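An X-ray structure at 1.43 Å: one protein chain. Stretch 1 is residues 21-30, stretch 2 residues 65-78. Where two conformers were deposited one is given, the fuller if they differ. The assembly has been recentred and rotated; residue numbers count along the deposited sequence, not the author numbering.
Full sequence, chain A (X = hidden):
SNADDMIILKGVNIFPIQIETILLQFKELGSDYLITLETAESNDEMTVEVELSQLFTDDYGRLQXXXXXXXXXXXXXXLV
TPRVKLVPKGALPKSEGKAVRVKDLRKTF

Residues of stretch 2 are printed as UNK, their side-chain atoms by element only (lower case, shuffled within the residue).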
# COMPACT_ATOMS: atom_id res chain seq x y z
N THR A 21 -8.84 3.14 -2.87
CA THR A 21 -9.63 4.37 -2.95
C THR A 21 -8.88 5.57 -2.39
O THR A 21 -8.89 6.67 -2.98
CB THR A 21 -10.95 4.19 -2.20
OG1 THR A 21 -11.70 3.15 -2.85
CG2 THR A 21 -11.76 5.48 -2.21
N ILE A 22 -8.22 5.37 -1.26
CA ILE A 22 -7.43 6.43 -0.65
C ILE A 22 -6.25 6.84 -1.54
O ILE A 22 -6.02 8.03 -1.77
CB ILE A 22 -6.96 6.03 0.75
CG1 ILE A 22 -8.11 6.20 1.74
CG2 ILE A 22 -5.76 6.86 1.19
CD1 ILE A 22 -7.95 5.44 3.03
N LEU A 23 -5.52 5.85 -2.07
CA LEU A 23 -4.37 6.13 -2.93
C LEU A 23 -4.76 6.90 -4.19
O LEU A 23 -4.01 7.76 -4.67
CB LEU A 23 -3.66 4.84 -3.32
CG LEU A 23 -3.05 4.02 -2.18
CD1 LEU A 23 -2.42 2.75 -2.71
CD2 LEU A 23 -2.04 4.88 -1.39
N LEU A 24 -5.92 6.57 -4.75
CA LEU A 24 -6.33 7.17 -6.02
C LEU A 24 -6.52 8.67 -5.96
O LEU A 24 -6.43 9.35 -6.99
CB LEU A 24 -7.63 6.55 -6.52
CG LEU A 24 -7.51 5.32 -7.41
CD1 LEU A 24 -8.91 4.74 -7.60
CD2 LEU A 24 -6.86 5.68 -8.75
N GLN A 25 -6.78 9.21 -4.78
CA GLN A 25 -7.06 10.64 -4.64
C GLN A 25 -5.81 11.51 -4.73
O GLN A 25 -5.92 12.72 -4.92
CB GLN A 25 -7.81 10.94 -3.34
CG GLN A 25 -9.33 10.82 -3.45
CD GLN A 25 -9.92 11.71 -4.53
OE1 GLN A 25 -9.94 12.94 -4.41
NE2 GLN A 25 -10.42 11.09 -5.60
N PHE A 26 -4.63 10.90 -4.59
CA PHE A 26 -3.37 11.66 -4.63
C PHE A 26 -2.86 11.90 -6.04
O PHE A 26 -2.53 10.96 -6.77
CB PHE A 26 -2.27 10.95 -3.83
CG PHE A 26 -2.49 10.95 -2.34
CD1 PHE A 26 -1.91 11.92 -1.55
CD2 PHE A 26 -3.29 9.98 -1.75
CE1 PHE A 26 -2.09 11.92 -0.18
CE2 PHE A 26 -3.48 9.97 -0.38
CZ PHE A 26 -2.89 10.94 0.41
N LYS A 27 -2.79 13.18 -6.43
CA LYS A 27 -2.30 13.53 -7.75
C LYS A 27 -0.85 13.10 -7.92
O LYS A 27 -0.41 12.84 -9.03
CB LYS A 27 -2.45 15.03 -8.01
CG LYS A 27 -1.70 15.91 -7.03
CD LYS A 27 -2.08 17.38 -7.21
CE LYS A 27 -1.72 17.91 -8.60
NZ LYS A 27 -2.70 17.52 -9.66
N GLU A 28 -0.13 13.00 -6.80
CA GLU A 28 1.28 12.65 -6.84
C GLU A 28 1.51 11.18 -7.14
O GLU A 28 2.65 10.78 -7.36
CB GLU A 28 1.94 12.96 -5.49
CG GLU A 28 1.85 14.42 -5.08
CD GLU A 28 0.65 14.75 -4.19
OE1 GLU A 28 -0.37 14.01 -4.20
OE2 GLU A 28 0.75 15.77 -3.47
N LEU A 29 0.45 10.37 -7.09
CA LEU A 29 0.60 8.92 -7.24
C LEU A 29 0.02 8.40 -8.55
O LEU A 29 -0.93 8.97 -9.09
CB LEU A 29 -0.11 8.19 -6.09
CG LEU A 29 0.33 8.53 -4.66
CD1 LEU A 29 -0.52 7.72 -3.65
CD2 LEU A 29 1.82 8.26 -4.46
N GLY A 30 0.58 7.31 -9.05
CA GLY A 30 -0.04 6.57 -10.14
C GLY A 30 -1.12 5.64 -9.58
O GLY A 30 -1.31 5.58 -8.37
N UNK A 65 6.80 13.91 3.34
CA UNK A 65 5.50 14.44 3.79
C UNK A 65 4.37 13.66 3.14
O UNK A 65 3.37 13.32 3.80
c UNK A 65 5.38 15.92 3.45
N UNK A 66 4.52 13.36 1.86
CA UNK A 66 3.54 12.58 1.11
C UNK A 66 3.40 11.19 1.73
O UNK A 66 2.29 10.71 1.95
c UNK A 66 3.76 11.59 -2.69
c UNK A 66 1.67 12.00 -1.33
c UNK A 66 3.15 11.59 -1.29
c UNK A 66 3.96 12.49 -0.36
N UNK A 67 4.53 10.55 2.02
CA UNK A 67 4.52 9.22 2.61
C UNK A 67 3.79 9.25 3.95
O UNK A 67 2.96 8.37 4.24
c UNK A 67 5.96 8.70 2.80
c UNK A 67 5.95 7.31 3.44
o UNK A 67 6.61 8.60 1.53
N UNK A 68 4.06 10.27 4.76
CA UNK A 68 3.43 10.44 6.07
C UNK A 68 1.92 10.61 5.93
O UNK A 68 1.14 9.97 6.66
c UNK A 68 4.04 11.66 6.76
n UNK A 68 3.41 15.57 11.40
c UNK A 68 3.38 12.11 8.06
c UNK A 68 3.69 15.27 10.15
n UNK A 68 3.54 14.02 9.71
n UNK A 68 4.12 16.22 9.32
c UNK A 68 3.83 13.57 8.35
N UNK A 69 1.49 11.44 5.00
CA UNK A 69 0.06 11.69 4.83
C UNK A 69 -0.68 10.44 4.35
O UNK A 69 -1.78 10.14 4.83
o UNK A 69 -3.70 13.60 4.64
c UNK A 69 -2.47 13.55 4.78
o UNK A 69 -1.91 13.83 5.86
c UNK A 69 -0.17 12.85 3.86
c UNK A 69 -1.65 13.13 3.56
N UNK A 70 -0.09 9.70 3.43
CA UNK A 70 -0.70 8.44 2.97
C UNK A 70 -0.82 7.46 4.14
O UNK A 70 -1.86 6.82 4.33
c UNK A 70 0.09 8.71 0.58
c UNK A 70 0.12 7.80 1.82
c UNK A 70 1.24 8.46 -0.42
c UNK A 70 -0.42 6.41 1.48
N UNK A 71 0.25 7.34 4.92
CA UNK A 71 0.26 6.43 6.06
C UNK A 71 -0.86 6.77 7.05
O UNK A 71 -1.60 5.90 7.51
c UNK A 71 1.62 6.44 6.77
c UNK A 71 1.66 5.42 7.91
o UNK A 71 2.64 6.11 5.83
N UNK A 72 -0.99 8.06 7.35
CA UNK A 72 -2.01 8.56 8.26
C UNK A 72 -3.41 8.21 7.76
O UNK A 72 -4.25 7.68 8.50
c UNK A 72 -0.11 13.46 8.61
n UNK A 72 0.41 13.82 9.77
c UNK A 72 -1.83 12.12 9.78
c UNK A 72 -2.53 10.78 9.51
c UNK A 72 -1.85 10.08 8.35
n UNK A 72 0.43 13.90 7.47
n UNK A 72 -1.17 12.65 8.59
N UNK A 73 -3.68 8.53 6.50
CA UNK A 73 -5.00 8.27 5.93
C UNK A 73 -5.31 6.78 5.89
O UNK A 73 -6.45 6.37 6.18
c UNK A 73 -5.26 10.38 4.53
c UNK A 73 -5.14 8.86 4.53
o UNK A 73 -6.36 10.22 2.42
n UNK A 73 -5.27 12.13 2.87
c UNK A 73 -5.69 10.91 3.19
N UNK A 74 -4.33 5.96 5.54
CA UNK A 74 -4.56 4.51 5.50
C UNK A 74 -4.84 3.97 6.91
O UNK A 74 -5.77 3.17 7.10
c UNK A 74 -3.20 4.03 3.37
c UNK A 74 -4.46 3.63 2.61
c UNK A 74 -2.00 3.28 2.83
c UNK A 74 -3.39 3.75 4.86
N UNK A 75 -4.04 4.38 7.89
CA UNK A 75 -4.30 3.94 9.26
C UNK A 75 -5.72 4.32 9.70
O UNK A 75 -6.44 3.51 10.31
c UNK A 75 -2.68 3.58 13.99
n UNK A 75 -1.84 4.04 15.14
c UNK A 75 -3.51 3.95 11.67
c UNK A 75 -3.26 4.49 10.25
c UNK A 75 -2.46 4.36 12.69
N UNK A 76 -6.15 5.54 9.39
CA UNK A 76 -7.50 5.98 9.78
C UNK A 76 -8.58 5.09 9.19
O UNK A 76 -9.64 4.92 9.79
c UNK A 76 -7.10 8.43 10.17
o UNK A 76 -6.47 8.03 11.17
o UNK A 76 -7.21 9.64 9.85
c UNK A 76 -7.75 7.41 9.30
N UNK A 77 -8.33 4.54 8.02
CA UNK A 77 -9.35 3.76 7.32
C UNK A 77 -9.32 2.29 7.69
O UNK A 77 -10.36 1.71 8.01
o UNK A 77 -11.96 4.47 5.57
c UNK A 77 -11.62 3.30 5.26
c UNK A 77 -9.20 3.91 5.80
c UNK A 77 -10.15 3.00 5.00
o UNK A 77 -12.44 2.36 5.14
N UNK A 78 -8.13 1.69 7.64
CA UNK A 78 -8.02 0.23 7.81
C UNK A 78 -7.72 -0.21 9.24
O UNK A 78 -7.87 -1.39 9.57
c UNK A 78 -4.55 -0.55 6.19
c UNK A 78 -7.03 -0.40 6.81
c UNK A 78 -5.59 0.01 7.14
c UNK A 78 -7.42 -0.01 5.38
O HOH W 1 -7.13 10.09 -0.20

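Position 65 has one side-chain carbon and nothing of stretch 1 within reach. It is Ala-65.

Position 66 has four carbons, forked at the second. The fork lies against Phe-26, Glu-28 and Leu-29. This is Leu-66. Its CD1 is 3.6 Å from CD1 of Phe-26, and its CD2 is 3.6 Å from CB of Glu-28.

Position 67 has a first carbon that carries one oxygen and one carbon. It touches nothing on stretch 1. It is Thr-67.

Position 68 has three carbons, a nitrogen, then a carbon with two more nitrogens. This guanidinium chain is extended and out of reach of stretch 1. It is Arg-68.

Position 69 has three carbons, the third carrying two oxygens. A carbon of the chain approaches the edge of the Phe-26 ring. This is Glu-69, with CG 4.0 Å from CE1 of Phe-26.

Position 70 has four carbons, forked at the first, with one arm two carbons long. It meets Leu-23, Phe-26 and Leu-29. This is Ile-70. Its CG1 sits over one face of the Phe-26 ring, 3.9 Å from the centroid, in a CH-pi contact. Its CG2 is 3.6 Å from CD2 of Leu-23, and its CD1 is 3.8 Å from CD1 of Leu-29.

Position 71 again has one carbon carrying an oxygen and a carbon, far from stretch 1. It is Thr-71. Its OG1 donates a hydrogen bond to O of Thr-67, at 2.8 Å.

Position 72 is a second chain of three carbons, a nitrogen and a carbon with two nitrogens. It does not reach stretch 1. It is Arg-72. Its NH2 forms a salt bridge with OE1 of Glu-69 at 2.8 Å, although the hydrogen bond there is weak.

Position 73 has three carbons, the third carrying one oxygen and one nitrogen. It lies beside Ile-22 and Phe-26. This is Gln-73. Its NE2 is 3.6 Å from CZ of Phe-26 and donates a nearly straight hydrogen bond to OE2 of Glu-69, at 2.8 Å.

Position 74 has four carbons, forked at the second, near Ile-22. It is Leu-74, with CD2 3.8 Å from CG2 of Ile-22.

Position 75 has four carbons in a row ending in nitrogen. Its CA-to-CB bond points away from stretch 1. It is Lys-75.

Position 76 has two carbons, the second carrying two oxygens, and no contact. It is Asp-76.

Position 77 has three carbons, the third carrying two oxygens. Its CB is 3.4 Å from CD1 of Ile-22. It is Glu-77.

Position 78 has four carbons, forked at the first, one arm longer. It does not touch stretch 1. It is Ile-78.

The contact is mainly apolar. Leu-66, Ile-70 and Leu-74 pack against Ile-22, Leu-23, Phe-26 and Leu-29. The two stretches bury 506 Å², both sides summed. No direct hydrogen bond crosses. One water bridges instead, donating to O of Ile-22 at 2.8 Å and to OE1 of Gln-73 at 2.7 Å.

Stretch 2 (65-78) ALTREITRQLKDEI
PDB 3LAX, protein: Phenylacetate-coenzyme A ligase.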